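Local atomic coordinates of putative tetR-family transcriptional regulatory protein (Streptomyces coelicolor, PDB entry 2DG8), a protein that probably binds operator DNA through its helix-turn-helix domain and regulates transcription in response to a small ligand, as other TetR-family regulators do. Residues E74-A79 and E136-P141; H67-F72 and M128-V133; E84-V89 and R176-D181; L96-Q101 and L156-A161. All blocks are in the same frame, centred on the assembly; numbering follows the deposited sequence.

Contact 1: E74-A79 and E136-P141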
# COMPACT_ATOMS: atom_id res chain seq x y z
N GLU A 74 5.40 -4.81 -20.40
CA GLU A 74 6.73 -5.31 -20.70
C GLU A 74 6.87 -6.80 -20.34
O GLU A 74 7.37 -7.60 -21.14
CB GLU A 74 7.79 -4.52 -19.94
CG GLU A 74 9.23 -4.87 -20.33
CD GLU A 74 10.27 -4.27 -19.40
OE1 GLU A 74 10.23 -3.04 -19.16
OE2 GLU A 74 11.14 -5.03 -18.91
N HIS A 75 6.43 -7.16 -19.14
CA HIS A 75 6.53 -8.54 -18.68
C HIS A 75 5.50 -9.47 -19.30
O HIS A 75 5.85 -10.55 -19.79
CB HIS A 75 6.40 -8.62 -17.15
CG HIS A 75 7.63 -8.18 -16.42
ND1 HIS A 75 7.92 -6.86 -16.19
CD2 HIS A 75 8.66 -8.89 -15.92
CE1 HIS A 75 9.08 -6.76 -15.57
NE2 HIS A 75 9.56 -7.98 -15.39
N LEU A 76 4.24 -9.06 -19.25
CA LEU A 76 3.14 -9.86 -19.76
C LEU A 76 3.07 -9.93 -21.29
O LEU A 76 2.72 -10.97 -21.85
CB LEU A 76 1.81 -9.34 -19.21
CG LEU A 76 1.50 -9.53 -17.72
CD1 LEU A 76 1.32 -11.01 -17.41
CD2 LEU A 76 2.61 -8.95 -16.89
N GLY A 77 3.39 -8.83 -21.95
CA GLY A 77 3.34 -8.81 -23.40
C GLY A 77 4.27 -9.83 -24.03
O GLY A 77 4.01 -10.30 -25.14
N ALA A 78 5.35 -10.17 -23.33
CA ALA A 78 6.33 -11.12 -23.84
C ALA A 78 6.02 -12.58 -23.51
O ALA A 78 6.83 -13.46 -23.79
CB ALA A 78 7.72 -10.76 -23.31
N ALA A 79 4.86 -12.83 -22.90
CA ALA A 79 4.47 -14.19 -22.54
C ALA A 79 3.65 -14.84 -23.65
O ALA A 79 2.68 -14.26 -24.13
CB ALA A 79 3.68 -14.19 -21.23
N GLU A 136 -5.61 -9.89 -18.56
CA GLU A 136 -6.64 -10.61 -19.28
C GLU A 136 -6.20 -11.11 -20.65
O GLU A 136 -6.98 -11.75 -21.35
CB GLU A 136 -7.90 -9.76 -19.42
CG GLU A 136 -8.57 -9.46 -18.09
CD GLU A 136 -9.86 -8.70 -18.27
OE1 GLU A 136 -10.39 -8.17 -17.27
OE2 GLU A 136 -10.35 -8.64 -19.42
N LYS A 137 -4.97 -10.80 -21.03
CA LYS A 137 -4.47 -11.28 -22.31
C LYS A 137 -4.06 -12.74 -22.13
O LYS A 137 -3.75 -13.44 -23.10
CB LYS A 137 -3.27 -10.46 -22.77
CG LYS A 137 -3.60 -9.04 -23.19
CD LYS A 137 -2.35 -8.30 -23.65
CE LYS A 137 -2.63 -6.82 -23.90
NZ LYS A 137 -1.39 -6.10 -24.31
N HIS A 138 -4.06 -13.21 -20.88
CA HIS A 138 -3.67 -14.58 -20.59
C HIS A 138 -4.63 -15.32 -19.67
O HIS A 138 -4.70 -16.55 -19.71
CB HIS A 138 -2.28 -14.63 -19.97
CG HIS A 138 -1.20 -14.03 -20.82
ND1 HIS A 138 -0.90 -12.69 -20.80
CD2 HIS A 138 -0.36 -14.59 -21.71
CE1 HIS A 138 0.10 -12.45 -21.63
NE2 HIS A 138 0.45 -13.59 -22.20
N PHE A 139 -5.36 -14.59 -18.84
CA PHE A 139 -6.30 -15.21 -17.90
C PHE A 139 -7.68 -14.60 -18.05
O PHE A 139 -7.82 -13.48 -18.54
CB PHE A 139 -5.82 -15.00 -16.46
CG PHE A 139 -4.40 -15.46 -16.22
CD1 PHE A 139 -4.13 -16.80 -15.98
CD2 PHE A 139 -3.35 -14.56 -16.26
CE1 PHE A 139 -2.82 -17.24 -15.80
CE2 PHE A 139 -2.03 -14.98 -16.07
CZ PHE A 139 -1.77 -16.33 -15.84
N ASP A 140 -8.70 -15.35 -17.63
CA ASP A 140 -10.08 -14.87 -17.70
C ASP A 140 -10.23 -13.66 -16.77
O ASP A 140 -9.42 -13.46 -15.86
CB ASP A 140 -11.05 -15.99 -17.30
CG ASP A 140 -10.93 -16.40 -15.85
OD1 ASP A 140 -11.42 -15.66 -14.97
OD2 ASP A 140 -10.34 -17.47 -15.58
N PRO A 141 -11.27 -12.83 -16.99
CA PRO A 141 -11.54 -11.63 -16.19
C PRO A 141 -11.52 -11.83 -14.68
O PRO A 141 -10.92 -11.04 -13.95
CB PRO A 141 -12.92 -11.20 -16.68
CG PRO A 141 -12.90 -11.63 -18.12
CD PRO A 141 -12.30 -13.01 -18.02

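Contact 2: H67-F72 and M128-V133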
# COMPACT_ATOMS: atom_id res chain seq x y z
N HIS A 67 3.46 4.56 -16.50
CA HIS A 67 4.77 3.91 -16.40
C HIS A 67 4.72 2.49 -15.82
O HIS A 67 5.30 1.57 -16.39
CB HIS A 67 5.70 4.80 -15.55
CG HIS A 67 6.89 4.08 -15.00
ND1 HIS A 67 7.95 3.68 -15.78
CD2 HIS A 67 7.18 3.69 -13.73
CE1 HIS A 67 8.84 3.07 -15.02
NE2 HIS A 67 8.40 3.06 -13.77
N ILE A 68 4.03 2.32 -14.70
CA ILE A 68 3.94 1.01 -14.07
C ILE A 68 3.09 0.08 -14.92
O ILE A 68 3.38 -1.12 -15.04
CB ILE A 68 3.35 1.12 -12.64
CG1 ILE A 68 4.27 1.99 -11.78
CG2 ILE A 68 3.25 -0.26 -12.01
CD1 ILE A 68 5.66 1.40 -11.56
N VAL A 69 2.03 0.62 -15.53
CA VAL A 69 1.17 -0.17 -16.40
C VAL A 69 2.02 -0.73 -17.53
O VAL A 69 1.85 -1.87 -17.96
CB VAL A 69 0.03 0.68 -16.98
CG1 VAL A 69 -0.60 -0.02 -18.19
CG2 VAL A 69 -1.03 0.92 -15.91
N ALA A 70 2.95 0.09 -18.01
CA ALA A 70 3.83 -0.32 -19.10
C ALA A 70 4.75 -1.43 -18.61
O ALA A 70 5.19 -2.27 -19.39
CB ALA A 70 4.64 0.86 -19.59
N VAL A 71 5.05 -1.42 -17.32
CA VAL A 71 5.92 -2.45 -16.76
C VAL A 71 5.17 -3.78 -16.83
O VAL A 71 5.78 -4.83 -17.04
CB VAL A 71 6.30 -2.16 -15.29
CG1 VAL A 71 7.12 -3.31 -14.73
CG2 VAL A 71 7.12 -0.87 -15.23
N PHE A 72 3.86 -3.72 -16.65
CA PHE A 72 3.02 -4.91 -16.74
C PHE A 72 3.07 -5.39 -18.19
O PHE A 72 3.23 -6.59 -18.45
CB PHE A 72 1.58 -4.58 -16.35
CG PHE A 72 1.30 -4.70 -14.86
CD1 PHE A 72 0.35 -5.60 -14.39
CD2 PHE A 72 2.01 -3.93 -13.95
CE1 PHE A 72 0.11 -5.73 -13.02
CE2 PHE A 72 1.77 -4.05 -12.57
CZ PHE A 72 0.82 -4.96 -12.11
N MET A 128 -5.83 0.16 -11.79
CA MET A 128 -6.17 -1.25 -11.63
C MET A 128 -6.81 -1.82 -12.89
O MET A 128 -6.59 -2.98 -13.24
CB MET A 128 -7.13 -1.43 -10.45
CG MET A 128 -6.51 -1.14 -9.10
SD MET A 128 -7.68 -1.47 -7.75
CE MET A 128 -8.65 0.00 -7.76
N ARG A 129 -7.60 -1.00 -13.58
CA ARG A 129 -8.27 -1.44 -14.80
C ARG A 129 -7.29 -1.74 -15.93
O ARG A 129 -7.44 -2.73 -16.63
CB ARG A 129 -9.27 -0.38 -15.26
CG ARG A 129 -10.25 -0.86 -16.32
CD ARG A 129 -10.67 0.28 -17.23
NE ARG A 129 -9.64 0.55 -18.22
CZ ARG A 129 -9.52 1.69 -18.89
NH1 ARG A 129 -10.38 2.68 -18.67
NH2 ARG A 129 -8.56 1.84 -19.79
N ARG A 130 -6.30 -0.88 -16.10
CA ARG A 130 -5.31 -1.07 -17.16
C ARG A 130 -4.41 -2.27 -16.85
O ARG A 130 -3.98 -2.99 -17.75
CB ARG A 130 -4.50 0.21 -17.33
CG ARG A 130 -5.37 1.42 -17.63
CD ARG A 130 -4.88 2.16 -18.85
NE ARG A 130 -3.66 2.92 -18.58
CZ ARG A 130 -2.77 3.26 -19.51
NH1 ARG A 130 -1.70 3.95 -19.17
NH2 ARG A 130 -2.96 2.90 -20.77
N SER A 131 -4.12 -2.47 -15.57
CA SER A 131 -3.31 -3.60 -15.15
C SER A 131 -4.04 -4.87 -15.58
O SER A 131 -3.47 -5.77 -16.19
CB SER A 131 -3.13 -3.61 -13.63
OG SER A 131 -2.46 -2.45 -13.19
N ARG A 132 -5.33 -4.92 -15.25
CA ARG A 132 -6.15 -6.08 -15.57
C ARG A 132 -6.24 -6.35 -17.06
O ARG A 132 -6.34 -7.50 -17.48
CB ARG A 132 -7.56 -5.92 -14.99
CG ARG A 132 -7.61 -5.90 -13.46
CD ARG A 132 -9.01 -6.24 -12.96
NE ARG A 132 -10.04 -5.39 -13.54
CZ ARG A 132 -10.39 -4.19 -13.07
NH1 ARG A 132 -11.34 -3.50 -13.67
NH2 ARG A 132 -9.79 -3.70 -11.98
N VAL A 133 -6.21 -5.29 -17.87
CA VAL A 133 -6.29 -5.48 -19.31
C VAL A 133 -5.15 -6.41 -19.74
O VAL A 133 -5.40 -7.46 -20.35
CB VAL A 133 -6.17 -4.12 -20.06
CG1 VAL A 133 -6.11 -4.35 -21.56
CG2 VAL A 133 -7.37 -3.23 -19.73

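Contact 3: E84-V89 and R176-D181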
# COMPACT_ATOMS: atom_id res chain seq x y z
N GLU A 84 4.12 -19.16 -19.33
CA GLU A 84 5.08 -18.07 -19.40
C GLU A 84 4.51 -16.86 -18.67
O GLU A 84 5.24 -16.11 -18.03
CB GLU A 84 5.41 -17.70 -20.85
CG GLU A 84 5.96 -18.85 -21.68
CD GLU A 84 6.71 -18.38 -22.92
OE1 GLU A 84 6.28 -17.40 -23.56
OE2 GLU A 84 7.74 -19.00 -23.26
N ALA A 85 3.20 -16.68 -18.77
CA ALA A 85 2.53 -15.56 -18.10
C ALA A 85 2.72 -15.65 -16.59
O ALA A 85 3.06 -14.66 -15.95
CB ALA A 85 1.04 -15.57 -18.43
N ARG A 86 2.50 -16.84 -16.03
CA ARG A 86 2.66 -17.04 -14.60
C ARG A 86 4.09 -16.72 -14.18
O ARG A 86 4.32 -16.08 -13.16
CB ARG A 86 2.34 -18.50 -14.21
CG ARG A 86 0.92 -18.93 -14.49
CD ARG A 86 0.67 -20.34 -13.97
NE ARG A 86 -0.74 -20.73 -14.10
CZ ARG A 86 -1.24 -21.42 -15.12
NH1 ARG A 86 -2.54 -21.73 -15.13
NH2 ARG A 86 -0.46 -21.82 -16.12
N GLU A 87 5.04 -17.18 -14.99
CA GLU A 87 6.46 -16.96 -14.74
C GLU A 87 6.77 -15.47 -14.89
O GLU A 87 7.59 -14.91 -14.17
CB GLU A 87 7.28 -17.76 -15.76
CG GLU A 87 8.67 -18.18 -15.29
CD GLU A 87 8.63 -19.32 -14.28
OE1 GLU A 87 7.90 -20.30 -14.52
OE2 GLU A 87 9.33 -19.24 -13.26
N ALA A 88 6.10 -14.85 -15.85
CA ALA A 88 6.27 -13.43 -16.13
C ALA A 88 5.78 -12.61 -14.95
O ALA A 88 6.38 -11.60 -14.59
CB ALA A 88 5.49 -13.05 -17.40
N VAL A 89 4.67 -13.04 -14.35
CA VAL A 89 4.09 -12.33 -13.22
C VAL A 89 5.01 -12.39 -12.01
O VAL A 89 5.11 -11.43 -11.26
CB VAL A 89 2.71 -12.92 -12.84
CG1 VAL A 89 2.22 -12.31 -11.52
CG2 VAL A 89 1.70 -12.64 -13.96
N ARG A 176 -1.46 -21.04 -7.75
CA ARG A 176 -2.70 -21.33 -7.04
C ARG A 176 -3.86 -20.38 -7.41
O ARG A 176 -4.96 -20.85 -7.74
CB ARG A 176 -2.43 -21.34 -5.52
CG ARG A 176 -1.94 -22.72 -5.06
CD ARG A 176 -0.93 -22.75 -3.90
NE ARG A 176 -1.51 -22.50 -2.58
CZ ARG A 176 -1.05 -23.02 -1.45
NH1 ARG A 176 -1.64 -22.73 -0.29
NH2 ARG A 176 -0.02 -23.86 -1.45
N ILE A 177 -3.62 -19.07 -7.40
CA ILE A 177 -4.66 -18.09 -7.74
C ILE A 177 -5.14 -18.25 -9.20
O ILE A 177 -6.30 -17.99 -9.50
CB ILE A 177 -4.16 -16.63 -7.53
CG1 ILE A 177 -5.33 -15.71 -7.18
CG2 ILE A 177 -3.50 -16.11 -8.79
CD1 ILE A 177 -5.89 -15.91 -5.80
N THR A 178 -4.26 -18.67 -10.09
CA THR A 178 -4.62 -18.85 -11.49
C THR A 178 -5.05 -20.29 -11.82
O THR A 178 -4.98 -20.73 -12.97
CB THR A 178 -3.46 -18.44 -12.43
OG1 THR A 178 -2.30 -19.22 -12.11
CG2 THR A 178 -3.13 -16.96 -12.25
N THR A 179 -5.50 -21.02 -10.81
CA THR A 179 -5.96 -22.39 -11.02
C THR A 179 -7.48 -22.39 -11.19
O THR A 179 -8.19 -21.76 -10.41
CB THR A 179 -5.60 -23.31 -9.83
OG1 THR A 179 -4.20 -23.59 -9.83
CG2 THR A 179 -6.37 -24.62 -9.92
N THR A 180 -7.97 -23.08 -12.21
CA THR A 180 -9.41 -23.18 -12.47
C THR A 180 -9.81 -24.62 -12.80
O THR A 180 -10.41 -24.88 -13.84
CB THR A 180 -9.84 -22.25 -13.63
OG1 THR A 180 -9.00 -22.49 -14.76
CG2 THR A 180 -9.74 -20.79 -13.22
N ASP A 181 -9.47 -25.55 -11.90
CA ASP A 181 -9.78 -26.97 -12.06
C ASP A 181 -10.22 -27.55 -10.72
O ASP A 181 -10.12 -26.82 -9.72
CB ASP A 181 -8.56 -27.74 -12.59
CG ASP A 181 -8.69 -29.27 -12.43
OD1 ASP A 181 -8.46 -29.78 -11.32
OD2 ASP A 181 -9.04 -29.95 -13.42

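Contact 4: L96-Q101 and L156-A161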
# COMPACT_ATOMS: atom_id res chain seq x y z
N LEU A 96 8.97 -5.12 -9.16
CA LEU A 96 8.24 -4.02 -8.54
C LEU A 96 8.52 -3.87 -7.05
O LEU A 96 8.43 -2.77 -6.51
CB LEU A 96 6.73 -4.20 -8.71
CG LEU A 96 6.07 -4.21 -10.09
CD1 LEU A 96 4.62 -4.68 -9.91
CD2 LEU A 96 6.12 -2.83 -10.73
N SER A 97 8.85 -4.97 -6.38
CA SER A 97 9.11 -4.91 -4.96
C SER A 97 10.51 -4.46 -4.58
O SER A 97 10.72 -4.00 -3.46
CB SER A 97 8.85 -6.27 -4.30
OG SER A 97 9.87 -7.21 -4.63
N GLU A 98 11.48 -4.55 -5.49
CA GLU A 98 12.84 -4.17 -5.11
C GLU A 98 13.72 -3.38 -6.07
O GLU A 98 14.78 -2.90 -5.67
CB GLU A 98 13.62 -5.43 -4.69
CG GLU A 98 13.58 -6.56 -5.70
CD GLU A 98 14.39 -7.77 -5.25
OE1 GLU A 98 14.22 -8.21 -4.10
OE2 GLU A 98 15.19 -8.27 -6.07
N ASP A 99 13.30 -3.23 -7.32
CA ASP A 99 14.14 -2.53 -8.28
C ASP A 99 14.18 -1.02 -8.15
O ASP A 99 15.24 -0.43 -8.31
CB ASP A 99 13.75 -2.92 -9.70
CG ASP A 99 14.26 -4.32 -10.08
OD1 ASP A 99 14.07 -4.74 -11.24
OD2 ASP A 99 14.86 -4.99 -9.21
N SER A 100 13.06 -0.39 -7.86
CA SER A 100 13.03 1.06 -7.74
C SER A 100 12.36 1.55 -6.45
O SER A 100 11.15 1.44 -6.29
CB SER A 100 12.31 1.67 -8.95
OG SER A 100 12.04 3.05 -8.76
N GLN A 101 13.16 2.09 -5.53
CA GLN A 101 12.59 2.61 -4.30
C GLN A 101 11.73 3.83 -4.62
O GLN A 101 10.74 4.10 -3.95
CB GLN A 101 13.69 2.98 -3.29
CG GLN A 101 13.17 3.67 -2.03
CD GLN A 101 14.21 3.77 -0.93
OE1 GLN A 101 15.39 4.05 -1.20
NE2 GLN A 101 13.80 3.56 0.32
N LEU A 156 3.94 -5.69 -2.11
CA LEU A 156 3.97 -4.91 -0.89
C LEU A 156 4.67 -5.65 0.23
O LEU A 156 5.50 -5.08 0.93
CB LEU A 156 2.54 -4.57 -0.47
CG LEU A 156 2.30 -3.54 0.64
CD1 LEU A 156 2.61 -4.15 2.01
CD2 LEU A 156 3.16 -2.31 0.38
N HIS A 157 4.36 -6.93 0.40
CA HIS A 157 5.00 -7.68 1.47
C HIS A 157 6.47 -7.94 1.24
O HIS A 157 7.23 -8.06 2.20
CB HIS A 157 4.26 -8.99 1.74
CG HIS A 157 3.01 -8.81 2.54
ND1 HIS A 157 2.33 -9.85 3.13
CD2 HIS A 157 2.32 -7.68 2.86
CE1 HIS A 157 1.29 -9.38 3.79
NE2 HIS A 157 1.26 -8.07 3.64
N ARG A 158 6.90 -8.03 -0.02
CA ARG A 158 8.32 -8.24 -0.28
C ARG A 158 9.08 -6.92 -0.10
O ARG A 158 10.13 -6.87 0.54
CB ARG A 158 8.57 -8.72 -1.71
CG ARG A 158 8.19 -10.15 -1.98
CD ARG A 158 8.92 -10.67 -3.22
NE ARG A 158 10.29 -11.10 -2.93
CZ ARG A 158 11.41 -10.47 -3.29
NH1 ARG A 158 12.59 -10.97 -2.97
NH2 ARG A 158 11.35 -9.32 -3.96
N ALA A 159 8.51 -5.85 -0.65
CA ALA A 159 9.12 -4.53 -0.58
C ALA A 159 9.35 -4.02 0.84
O ALA A 159 10.42 -3.50 1.15
CB ALA A 159 8.28 -3.53 -1.35
N LEU A 160 8.36 -4.18 1.71
CA LEU A 160 8.50 -3.70 3.08
C LEU A 160 8.91 -4.78 4.05
O LEU A 160 8.65 -4.67 5.25
CB LEU A 160 7.19 -3.06 3.54
CG LEU A 160 6.70 -1.90 2.67
CD1 LEU A 160 5.36 -1.40 3.17
CD2 LEU A 160 7.74 -0.78 2.68
N ALA A 161 9.55 -5.83 3.55
CA ALA A 161 10.00 -6.92 4.40
C ALA A 161 11.42 -6.68 4.90
O ALA A 161 12.21 -5.98 4.26
CB ALA A 161 9.94 -8.25 3.64
O HOH W 1 12.08 -2.84 -1.25

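Contact 1: E74-A79 and E136-P141
The imidazole of His138 pushes its NE2–CE1 edge against the C-terminal end of helix 53-77, while the methyls of Ala85 and Ala79 lie on one and the same side of the ring. Ala79 CB sits out near the rim, 3.4 Å from His138 NE2; Ala85, from helix 82-98, covers the ring nearer CG. At the edge, His138 NE2 donates to Ala79 O over 3.0 Å, almost straight at 170°. The acceptor lies in the ring plane, yet the donor stands well above the carbonyl plane, 51° out of it. Next to this bond His138 CE1 comes 3.0 Å from Leu76 O, a carbonyl that also receives Ala79 N as the helix closes. With CG anti to its own carbonyl carbon (chi1 -59°), the ring reaches across from the loop that joins helices 121-135 and 141-159. An alanine here would strip Ala79 O of its donor and is likely to let the loop drift from the helix end. Since NE2 carries the donated proton and the buried ND1 has no partner in the model, a neutral ring is plausible, although the two carbonyls at this helix terminus would probably stabilise some positive charge.

Contact 2: H67-F72 and M128-V133
Val69 meets Arg130 with both methyls: CG2 rests 3.8 Å from Arg130 CB, and CG1 stands over the centre of the guanidinium, 4.1 Å above its plane. The two side chains lie nearly perpendicular, the valine facing the bend that Arg130 makes at chi2 (-129°) and chi3, where the carbons between CB and the guanidinium arch away from it. Close by, Ser131 fits under Phe72. Its CB lies 3.9 Å from Phe72 CE1, and its OG stands over one face of the ring, displaced toward the rim. Because Ser131 is small, the backbones come very near, with Val69 CA and Ser131 CA 5.8 Å apart. No hydrogen bond spans the two segments; the serine hydroxyl is satisfied within its own helix by Trp127 O, so what faces the phenylalanine is a hydroxyl already engaged. This is helix-on-helix packing in the all-helical TetR fold: helix 53-77, which leads on from the helix-turn-helix elements, lies against helix 121-135 of the C-terminal domain. Val69, Phe72 and Ser131, all buried, form the tight part, and Phe72 is wrapped further by Leu92 and Leu96 of helix 82-98 and by Asp148 and Ile151 of helix 141-159. Looser and nearer to solvent is the guanidinium end of the partly exposed Arg130. There NH1 forms a salt bridge with Asp66, the residue just before His67, which probably fixes the rotation of the guanidinium above Val69.

Contact 3: E84-V89 and R176-D181
The side chains of Arg86 and Thr178 run alongside each other, pointing opposite ways, and the arginine uses the NE side of its guanidinium on the threonine hydroxyl. Arg86 NE donates to Thr178 OG1 over 2.9 Å at 157°, the oxygen lying only slightly out of the guanidinium plane. Further along the same edge, Arg86 NH1 makes a weak bond of 3.4 Å to Thr178 O. The arginine stem is straight from CG to NE (chi2 and chi3 both close to 180°), which carries the head from helix 82-98 to the end of helix 167-177. Thr178, the first residue to leave that helix, places OG1 between its backbone N and carbonyl carbon (chi1 58°). In that position the hydroxyl faces Arg86 and also bonds Ile174 O one turn back, while CG2 turns to the Phe139 ring. A leucine in place of Arg86 would remove both donors and probably leave the helix end held less firmly against helix 82-98. Arg176 and Ile177, beside Thr178, bond the second subunit, so the contact lies at the margin of the dimer interface. With Arg82 close and Asp83 a long, weak ion pair, the positive charge of Arg86 is probably met here mainly by dipoles, those of a hydroxyl and a carbonyl.

Contact 4: L96-Q101 and L156-A161
Arg158 leans on Ser97 from its first carbon onward. Its CB packs 3.6 Å from Ser97 CB, with Ser97 OG at 3.5 Å; CG carries the chain on to a bend at chi3 (82°), which turns the head back so that NH2 meets the serine hydroxyl. CD passes 3.9 Å from Ser97 OG. NE points the other way and donates to His165 O, in the loop before helix 167-177. At the tip NH2 has two acceptors, both close to the guanidinium plane: Ser97 OG at 2.7 Å, through a bent N-H, and Glu98 OE1 at 3.1 Å in a salt bridge. NH1 adds a weak bond to the same Glu98 oxygen. The carboxylate and guanidinium planes stand 54° apart, and OE1 is approached from above the carboxylate plane. Ser97 OG is also tied to His94 O of its own helix, so the hydroxyl that receives Arg158 is held in place. Beneath the polar cluster the backbones nearly touch: Ser97 CA and Ala159 CA are 4.4 Å apart, Ala159 CA makes a CH···O contact of 3.3 Å with Ser97 O, and a water donates to both Ser97 O and Ala159 O. Such close approach, with small serine and alanine at the crossing, joins the ends of helices 82-98 and 141-159 in the C-terminal domain of this TetR-family fold, where His157 and Leu160 meet the second subunit.

How the contacts relate
From the N terminus, helix 53-77 supplies the first halves of contacts 2 and 1, and helix 82-98 those of contacts 3 and 4. The chain then returns: helix 121-135 closes contact 2, the loop after it closes contact 1, helix 141-159 closes contact 4, and the end of helix 167-177 closes contact 3. Contact 2 crosses the other three and contact 1 crosses contacts 3 and 4, while contact 4 nests inside the loop of contact 3. Contacts 1 and 3 touch at several points, among them Ala79 on Ala85, and contacts 2 and 4 meet where Ile68 and Val71 pack on Leu96. Together they tie the helix leading from the DNA-binding part to the dimer-forming C-terminal helices.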